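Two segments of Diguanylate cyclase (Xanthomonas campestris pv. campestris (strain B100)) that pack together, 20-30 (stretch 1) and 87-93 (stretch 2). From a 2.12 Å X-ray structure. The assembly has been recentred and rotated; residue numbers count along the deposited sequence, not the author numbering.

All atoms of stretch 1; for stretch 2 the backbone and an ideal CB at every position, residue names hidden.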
# COMPACT_ATOMS: atom_id res chain seq x y z
N MSE A 20 3.72 -5.91 -23.93
CA MSE A 20 2.86 -4.86 -24.47
C MSE A 20 1.55 -5.46 -24.91
O MSE A 20 1.48 -6.63 -25.31
CB MSE A 20 3.54 -4.15 -25.65
CG MSE A 20 4.92 -3.59 -25.34
SE MSE A 20 4.93 -2.43 -23.76
CE MSE A 20 3.71 -1.09 -24.43
N ARG A 21 0.51 -4.65 -24.88
CA ARG A 21 -0.83 -5.11 -25.18
C ARG A 21 -1.56 -3.99 -25.90
O ARG A 21 -1.59 -2.85 -25.44
CB ARG A 21 -1.54 -5.48 -23.86
CG ARG A 21 -2.59 -6.56 -23.97
CD ARG A 21 -2.04 -7.87 -24.53
NE ARG A 21 -1.57 -8.82 -23.52
CZ ARG A 21 -1.25 -10.09 -23.79
NH1 ARG A 21 -1.36 -10.54 -25.04
NH2 ARG A 21 -0.82 -10.91 -22.84
N GLU A 22 -2.12 -4.31 -27.06
CA GLU A 22 -2.91 -3.34 -27.79
C GLU A 22 -4.36 -3.58 -27.48
O GLU A 22 -4.78 -4.72 -27.32
CB GLU A 22 -2.68 -3.46 -29.30
CG GLU A 22 -1.32 -2.98 -29.73
CD GLU A 22 -0.99 -3.35 -31.16
OE1 GLU A 22 -1.92 -3.67 -31.93
OE2 GLU A 22 0.22 -3.33 -31.51
N ILE A 23 -5.13 -2.52 -27.35
CA ILE A 23 -6.54 -2.71 -27.11
C ILE A 23 -7.35 -1.69 -27.88
O ILE A 23 -7.07 -0.49 -27.86
CB ILE A 23 -6.87 -2.78 -25.58
CG1 ILE A 23 -8.37 -2.96 -25.37
CG2 ILE A 23 -6.30 -1.59 -24.80
CD1 ILE A 23 -8.80 -2.71 -23.94
N ALA A 24 -8.34 -2.17 -28.62
CA ALA A 24 -9.10 -1.30 -29.51
C ALA A 24 -10.08 -0.42 -28.73
O ALA A 24 -10.52 -0.78 -27.63
CB ALA A 24 -9.84 -2.12 -30.58
N ALA A 25 -10.41 0.72 -29.32
CA ALA A 25 -11.46 1.60 -28.83
C ALA A 25 -12.74 0.82 -28.55
O ALA A 25 -13.22 0.07 -29.39
CB ALA A 25 -11.74 2.69 -29.85
N GLY A 26 -13.29 0.99 -27.35
CA GLY A 26 -14.53 0.33 -26.98
C GLY A 26 -14.37 -1.03 -26.34
O GLY A 26 -15.31 -1.56 -25.75
N GLN A 27 -13.17 -1.61 -26.42
CA GLN A 27 -12.95 -2.95 -25.87
C GLN A 27 -12.75 -2.95 -24.36
O GLN A 27 -12.09 -2.07 -23.80
CB GLN A 27 -11.75 -3.61 -26.53
CG GLN A 27 -11.85 -3.73 -28.04
CD GLN A 27 -13.12 -4.42 -28.49
OE1 GLN A 27 -13.43 -5.53 -28.06
NE2 GLN A 27 -13.88 -3.75 -29.37
N ALA A 28 -13.30 -3.96 -23.70
CA ALA A 28 -13.08 -4.14 -22.28
C ALA A 28 -11.75 -4.85 -22.06
O ALA A 28 -11.39 -5.76 -22.82
CB ALA A 28 -14.23 -4.93 -21.68
N LEU A 29 -11.03 -4.42 -21.04
CA LEU A 29 -9.81 -5.08 -20.60
C LEU A 29 -10.16 -6.09 -19.51
O LEU A 29 -9.71 -7.24 -19.52
CB LEU A 29 -8.81 -4.06 -20.08
CG LEU A 29 -7.46 -4.60 -19.60
CD1 LEU A 29 -6.70 -5.20 -20.78
CD2 LEU A 29 -6.66 -3.47 -18.93
N PHE A 30 -10.98 -5.64 -18.56
CA PHE A 30 -11.58 -6.53 -17.58
C PHE A 30 -12.85 -5.95 -16.95
O PHE A 30 -13.10 -4.74 -17.01
CB PHE A 30 -10.57 -6.95 -16.49
CG PHE A 30 -9.91 -5.80 -15.78
CD1 PHE A 30 -10.60 -5.06 -14.83
CD2 PHE A 30 -8.60 -5.48 -16.03
CE1 PHE A 30 -9.99 -4.02 -14.17
CE2 PHE A 30 -7.98 -4.46 -15.38
CZ PHE A 30 -8.68 -3.72 -14.44
N UNK A 87 -8.33 3.75 -29.11
CA UNK A 87 -7.30 2.74 -29.32
C UNK A 87 -6.17 3.02 -28.33
O UNK A 87 -5.68 4.14 -28.23
CB UNK A 87 -6.79 2.75 -30.76
N UNK A 88 -5.77 2.01 -27.58
CA UNK A 88 -4.80 2.25 -26.52
C UNK A 88 -3.71 1.21 -26.52
O UNK A 88 -3.87 0.12 -27.06
CB UNK A 88 -5.49 2.28 -25.16
N UNK A 89 -2.58 1.54 -25.92
CA UNK A 89 -1.52 0.56 -25.75
C UNK A 89 -1.12 0.57 -24.29
O UNK A 89 -1.07 1.63 -23.66
CB UNK A 89 -0.32 0.85 -26.66
N UNK A 90 -0.83 -0.62 -23.76
CA UNK A 90 -0.59 -0.81 -22.35
C UNK A 90 0.65 -1.63 -22.12
O UNK A 90 0.99 -2.51 -22.92
CB UNK A 90 -1.80 -1.47 -21.68
N UNK A 91 1.34 -1.36 -21.01
CA UNK A 91 2.26 -2.34 -20.45
C UNK A 91 1.46 -3.28 -19.55
O UNK A 91 0.73 -2.83 -18.66
CB UNK A 91 3.39 -1.66 -19.68
N UNK A 92 1.56 -4.57 -19.81
CA UNK A 92 0.92 -5.57 -18.98
C UNK A 92 1.98 -6.30 -18.14
O UNK A 92 2.90 -6.90 -18.68
CB UNK A 92 0.13 -6.56 -19.84
N UNK A 93 1.83 -6.23 -16.82
CA UNK A 93 2.80 -6.81 -15.90
C UNK A 93 2.15 -7.93 -15.08
O UNK A 93 1.27 -7.69 -14.26
CB UNK A 93 3.37 -5.73 -14.98

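The two backbones run antiparallel, and their pairing sets the faces that 88 to 91 share with stretch 1.

Position 87 lies where stretch 1 leaves the strand and enters a type II turn from Ala 24 to Gln 27. Its CB points sideways, 4.4 Å from Ala 25 N. A short side chain carrying an acceptor would suit: Asp, Asn, perhaps Ser or Thr. The residue is Asp 87; with chi1 in m, its OD1 accepts a hydrogen bond from Ala 25 N at 2.9 Å.

At 88 the backbone does the main work: N bonds to Ile 23 O (2.8 Å), and O receives a hydrogen bond from Ile 23 N (2.9 Å). The CB, on the face of Ile 23, sits 4.0 Å from Ile 23 CG2, so a small or modest apolar side chain, or a small polar one, would be accepted. It is Ser 88, whose CB rests against that methyl while its OG bonds elsewhere in the structure.

Position 89 pairs with Glu 22, without backbone hydrogen bonds between the two, and shares its face. The carboxylate reaches well beyond the backbone, so a long cationic chain, Lys or Arg, is favoured, though many polar residues would fit. Arg 89 extends alongside, and its NH2 makes a long salt bridge of 4.0 Å with Glu 22 OE2.

Position 90 returns to the face of Arg 21 and Ile 23, its N hydrogen-bonded to Arg 21 O and its O to Arg 21 N, 2.9 Å each. Ile 23 CG2 and Leu 29 CD2 offer an apolar patch beyond the CB, which calls for a branched aliphatic or Met. Leu 90 answers: its CD1 lies 4.2 Å from Ile 23 CG2 and 3.7 Å from Leu 29 CD2.

At 91 the CB is 4.4 Å from Met 20 SE, the selenium of a side chain whose end comes nearer. Val, Ile, Leu or Met would be natural; Ile 91 places CG1 3.7 Å from Met 20 SE.

At 92 the CB points toward stretch 1, 4.5 Å from Arg 21 CB, with the guanidinium farther out. An acidic residue long enough to reach it is the clear choice, Glu above Asp. Glu 92 runs out extended, chi1 and chi2 both t, and meets the guanidinium edge: Arg 21 NE bonds OE1 and NH2 bonds OE2, both at 2.9 Å, a two-pronged salt bridge.

Position 93 has nothing of stretch 1 near its CB, which leaves the choice open; it is Leu 93.

Stretch 2, residues 87-93: DSRLIEL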
# COMPACT_ATOMS: atom_id res chain seq x y z
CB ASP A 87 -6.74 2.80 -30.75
CG ASP A 87 -7.67 2.16 -31.79
OD1 ASP A 87 -8.83 1.80 -31.47
OD2 ASP A 87 -7.22 2.01 -32.94
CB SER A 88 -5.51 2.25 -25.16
OG SER A 88 -6.31 3.40 -25.02
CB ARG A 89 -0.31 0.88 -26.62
CG ARG A 89 -0.52 0.69 -28.11
CD ARG A 89 0.71 1.18 -28.84
NE ARG A 89 0.86 0.54 -30.14
CZ ARG A 89 1.79 0.87 -31.02
NH1 ARG A 89 2.65 1.84 -30.74
NH2 ARG A 89 1.85 0.24 -32.19
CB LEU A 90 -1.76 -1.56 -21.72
CG LEU A 90 -3.19 -1.06 -21.93
CD1 LEU A 90 -4.18 -1.99 -21.25
CD2 LEU A 90 -3.36 0.33 -21.38
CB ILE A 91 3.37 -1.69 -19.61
CG1 ILE A 91 4.26 -0.81 -20.49
CG2 ILE A 91 4.20 -2.77 -18.86
CD1 ILE A 91 4.96 0.28 -19.69
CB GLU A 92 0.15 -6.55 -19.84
CG GLU A 92 -0.51 -7.71 -19.11
CD GLU A 92 -1.24 -8.64 -20.06
OE1 GLU A 92 -2.19 -8.20 -20.73
OE2 GLU A 92 -0.84 -9.81 -20.15
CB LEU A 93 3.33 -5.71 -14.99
CG LEU A 93 4.71 -5.69 -14.34
CD1 LEU A 93 4.64 -6.26 -12.97
CD2 LEU A 93 5.83 -6.34 -15.16
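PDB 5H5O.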